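Local coordinates for CRISPR-associated endoribonuclease Cse3 (Thermus thermophilus, PDB 2Y8Y), which binds the repeat hairpin of CRISPR precursor transcripts, cleaves the RNA as an endoribonuclease and retains the processed crRNA, at residues 89-97 and 186-196. Sequence-based numbering, arbitrary orientation.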
loop_
_atom_site.group_PDB
_atom_site.type_symbol
_atom_site.label_atom_id
_atom_site.label_comp_id
_atom_site.label_asym_id
_atom_site.label_seq_id
_atom_site.Cartn_x
_atom_site.Cartn_y
_atom_site.Cartn_z
ATOM N N PHE A 89 9.469 -6.302 -11.271
ATOM C CA PHE A 89 10.477 -6.759 -10.336
ATOM C C PHE A 89 10.114 -8.122 -9.771
ATOM O O PHE A 89 8.943 -8.507 -9.719
ATOM C CB PHE A 89 10.740 -5.721 -9.242
ATOM C CG PHE A 89 9.569 -5.460 -8.366
ATOM C CD1 PHE A 89 8.444 -4.831 -8.863
ATOM C CD2 PHE A 89 9.584 -5.849 -7.036
ATOM C CE1 PHE A 89 7.356 -4.596 -8.051
ATOM C CE2 PHE A 89 8.499 -5.612 -6.218
ATOM C CZ PHE A 89 7.384 -4.984 -6.727
ATOM N N HIS A 90 11.138 -8.862 -9.388
ATOM C CA HIS A 90 10.975 -10.191 -8.839
ATOM C C HIS A 90 11.747 -10.188 -7.538
ATOM O O HIS A 90 12.952 -10.445 -7.533
ATOM C CB HIS A 90 11.578 -11.229 -9.779
ATOM C CG HIS A 90 10.970 -11.232 -11.146
ATOM N ND1 HIS A 90 9.968 -12.101 -11.510
ATOM C CD2 HIS A 90 11.217 -10.460 -12.233
ATOM C CE1 HIS A 90 9.626 -11.875 -12.769
ATOM N NE2 HIS A 90 10.371 -10.888 -13.227
ATOM N N PRO A 91 11.063 -9.886 -6.431
ATOM C CA PRO A 91 11.790 -9.750 -5.169
ATOM C C PRO A 91 12.597 -10.990 -4.859
ATOM O O PRO A 91 12.126 -12.102 -5.071
ATOM C CB PRO A 91 10.672 -9.560 -4.140
ATOM C CG PRO A 91 9.555 -8.939 -4.927
ATOM C CD PRO A 91 9.626 -9.611 -6.283
ATOM N N ALA A 92 13.814 -10.791 -4.374
ATOM C CA ALA A 92 14.676 -11.898 -3.999
ATOM C C ALA A 92 14.930 -11.825 -2.506
ATOM O O ALA A 92 16.010 -11.445 -2.067
ATOM C CB ALA A 92 15.989 -11.842 -4.762
ATOM N N LEU A 93 13.934 -12.210 -1.724
ATOM C CA LEU A 93 14.016 -12.042 -0.275
ATOM C C LEU A 93 14.797 -13.190 0.338
ATOM O O LEU A 93 14.610 -14.345 -0.039
ATOM C CB LEU A 93 12.614 -11.959 0.322
ATOM C CG LEU A 93 11.762 -10.829 -0.257
ATOM C CD1 LEU A 93 10.325 -10.929 0.252
ATOM C CD2 LEU A 93 12.355 -9.462 0.066
ATOM N N LYS A 94 15.684 -12.882 1.274
ATOM C CA LYS A 94 16.493 -13.920 1.903
ATOM C C LYS A 94 16.387 -13.839 3.423
ATOM O O LYS A 94 16.176 -12.771 3.979
ATOM C CB LYS A 94 17.946 -13.802 1.464
ATOM C CG LYS A 94 18.133 -14.092 -0.030
ATOM C CD LYS A 94 19.589 -14.199 -0.426
ATOM C CE LYS A 94 19.729 -14.549 -1.904
ATOM N NZ LYS A 94 19.178 -13.482 -2.790
ATOM N N PRO A 95 16.517 -14.977 4.112
ATOM C CA PRO A 95 16.385 -14.912 5.571
ATOM C C PRO A 95 17.426 -13.991 6.203
ATOM O O PRO A 95 18.621 -14.108 5.922
ATOM C CB PRO A 95 16.611 -16.364 6.012
ATOM C CG PRO A 95 16.319 -17.183 4.781
ATOM C CD PRO A 95 16.775 -16.344 3.630
ATOM N N GLY A 96 16.962 -13.058 7.028
ATOM C CA GLY A 96 17.848 -12.139 7.721
ATOM C C GLY A 96 18.108 -10.840 6.968
ATOM O O GLY A 96 18.754 -9.931 7.479
ATOM N N GLN A 97 17.638 -10.766 5.735
ATOM C CA GLN A 97 17.867 -9.580 4.923
ATOM C C GLN A 97 17.225 -8.356 5.561
ATOM O O GLN A 97 16.060 -8.384 5.936
ATOM C CB GLN A 97 17.271 -9.796 3.541
ATOM C CG GLN A 97 17.527 -8.655 2.574
ATOM C CD GLN A 97 16.917 -8.922 1.229
ATOM O OE1 GLN A 97 16.052 -9.782 1.096
ATOM N NE2 GLN A 97 17.361 -8.183 0.214
ATOM N N VAL A 186 13.702 -9.745 6.901
ATOM C CA VAL A 186 12.990 -10.898 6.368
ATOM C C VAL A 186 13.212 -12.081 7.303
ATOM O O VAL A 186 14.348 -12.398 7.666
ATOM C CB VAL A 186 13.535 -11.255 4.982
ATOM C CG1 VAL A 186 12.870 -12.529 4.438
ATOM C CG2 VAL A 186 13.349 -10.086 4.049
ATOM N N VAL A 187 12.122 -12.721 7.713
ATOM C CA VAL A 187 12.219 -13.891 8.576
ATOM C C VAL A 187 11.957 -15.157 7.772
ATOM O O VAL A 187 12.760 -16.097 7.781
ATOM C CB VAL A 187 11.239 -13.752 9.768
ATOM C CG1 VAL A 187 11.251 -15.010 10.637
ATOM C CG2 VAL A 187 11.616 -12.552 10.594
ATOM N N ASP A 188 10.849 -15.155 7.039
ATOM C CA ASP A 188 10.427 -16.277 6.215
ATOM C C ASP A 188 10.177 -15.738 4.806
ATOM O O ASP A 188 9.166 -15.090 4.564
ATOM C CB ASP A 188 9.140 -16.863 6.809
ATOM C CG ASP A 188 8.541 -17.982 5.972
ATOM O OD1 ASP A 188 8.979 -18.197 4.830
ATOM O OD2 ASP A 188 7.606 -18.641 6.472
ATOM N N PRO A 189 11.107 -15.982 3.873
ATOM C CA PRO A 189 10.947 -15.412 2.529
ATOM C C PRO A 189 9.636 -15.785 1.841
ATOM O O PRO A 189 9.072 -14.944 1.137
ATOM C CB PRO A 189 12.141 -15.983 1.761
ATOM C CG PRO A 189 13.173 -16.160 2.821
ATOM C CD PRO A 189 12.431 -16.609 4.050
ATOM N N GLU A 190 9.157 -17.011 2.032
ATOM C CA GLU A 190 7.904 -17.429 1.402
ATOM C C GLU A 190 6.731 -16.569 1.883
ATOM O O GLU A 190 5.973 -16.021 1.078
ATOM C CB GLU A 190 7.649 -18.920 1.666
ATOM C CG GLU A 190 6.380 -19.472 1.050
ATOM C CD GLU A 190 6.337 -20.989 1.093
ATOM O OE1 GLU A 190 7.410 -21.618 0.972
ATOM O OE2 GLU A 190 5.234 -21.548 1.255
ATOM N N ARG A 191 6.585 -16.426 3.192
ATOM C CA ARG A 191 5.497 -15.610 3.712
ATOM C C ARG A 191 5.716 -14.140 3.379
ATOM O O ARG A 191 4.761 -13.413 3.085
ATOM C CB ARG A 191 5.366 -15.755 5.227
ATOM C CG ARG A 191 4.647 -17.018 5.705
ATOM C CD ARG A 191 4.443 -16.985 7.233
ATOM N NE ARG A 191 5.715 -17.064 7.948
ATOM C CZ ARG A 191 5.934 -16.589 9.172
ATOM N NH1 ARG A 191 4.967 -15.979 9.845
ATOM N NH2 ARG A 191 7.134 -16.714 9.724
ATOM N N ALA A 192 6.968 -13.694 3.441
ATOM C CA ALA A 192 7.281 -12.283 3.207
ATOM C C ALA A 192 6.899 -11.873 1.791
ATOM O O ALA A 192 6.331 -10.799 1.576
ATOM C CB ALA A 192 8.761 -12.016 3.475
ATOM N N LEU A 193 7.208 -12.727 0.820
ATOM C CA LEU A 193 6.830 -12.435 -0.560
ATOM C C LEU A 193 5.307 -12.356 -0.705
ATOM O O LEU A 193 4.766 -11.433 -1.333
ATOM C CB LEU A 193 7.402 -13.489 -1.503
ATOM C CG LEU A 193 7.035 -13.260 -2.968
ATOM C CD1 LEU A 193 7.567 -11.930 -3.465
ATOM C CD2 LEU A 193 7.584 -14.411 -3.785
ATOM N N ALA A 194 4.609 -13.308 -0.095
ATOM C CA ALA A 194 3.145 -13.289 -0.139
ATOM C C ALA A 194 2.594 -12.006 0.473
ATOM O O ALA A 194 1.635 -11.419 -0.038
ATOM C CB ALA A 194 2.570 -14.508 0.557
ATOM N N THR A 195 3.204 -11.561 1.570
ATOM C CA THR A 195 2.795 -10.311 2.202
ATOM C C THR A 195 2.971 -9.114 1.257
ATOM O O THR A 195 2.072 -8.268 1.150
ATOM C CB THR A 195 3.576 -10.093 3.503
ATOM O OG1 THR A 195 3.274 -11.165 4.398
ATOM C CG2 THR A 195 3.221 -8.758 4.157
ATOM N N LEU A 196 4.108 -9.030 0.569
ATOM C CA LEU A 196 4.302 -7.933 -0.385
ATOM C C LEU A 196 3.258 -7.959 -1.494
ATOM O O LEU A 196 2.774 -6.925 -1.920
ATOM C CB LEU A 196 5.703 -7.971 -0.999
ATOM C CG LEU A 196 6.896 -7.779 -0.076
ATOM C CD1 LEU A 196 8.161 -7.837 -0.909
ATOM C CD2 LEU A 196 6.827 -6.422 0.625
#
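Apolar packing of L93 and P91 on the first turns of helix 189-198, closed by two backbone hydrogen bonds at V186, joins the connection between strands 81-89 and 98-110 to the end of strand 173-186 and the helix after it. The L93 side chain does most of the apolar work. Its CG stands anti to the carbonyl carbon (chi1 -58°), and the extended chain beyond it carries CD1 to the helix, 3.7 Å from A192 CB and 3.9 Å from L196 CD1. The other methyl, CD2, faces V186 CG2, the two side chains crossing at about a right angle. Further along the helix, the P91 ring rests with CG 3.9 Å from L193 CD1, while L196 also reaches M5 of strand 5-12. At the N-terminal end of the helix, the P95 and P189 side chains also cross at about a right angle, P95 CD 3.7 Å from P189 CG.

K94 to Q97 form a type II turn, with G96 at its third position (phi 91°). G96 N donates to V186 O at 2.8 Å, tilted from the carbonyl plane, and V186 N donates to Q97 O at 2.9 Å in that plane. Two residues thus face one, a classic G1 beta bulge. V186 CB and CG1 lie against K94 O, CB at 3.2 Å. The Q97 side chain runs alongside V186; CG anti to the backbone N (chi1 -176°) and a straight chain beyond it carry OE1 to K94 N. That donor stands 3.1 Å from OE1, above the carbonyl plane, a second link between the turn's ends beside Q97 N to K94 O.

D188 is the helix N-cap; its OD1 takes weak bonds from E190 N and R191 N, and OD2 makes a salt bridge to R191 NE. Within the ferredoxin-like architecture of Cas6/Cse3 proteins, a type II turn plus G1 bulge opens strand 98-110 against the end of 173-186, beside the capped helix.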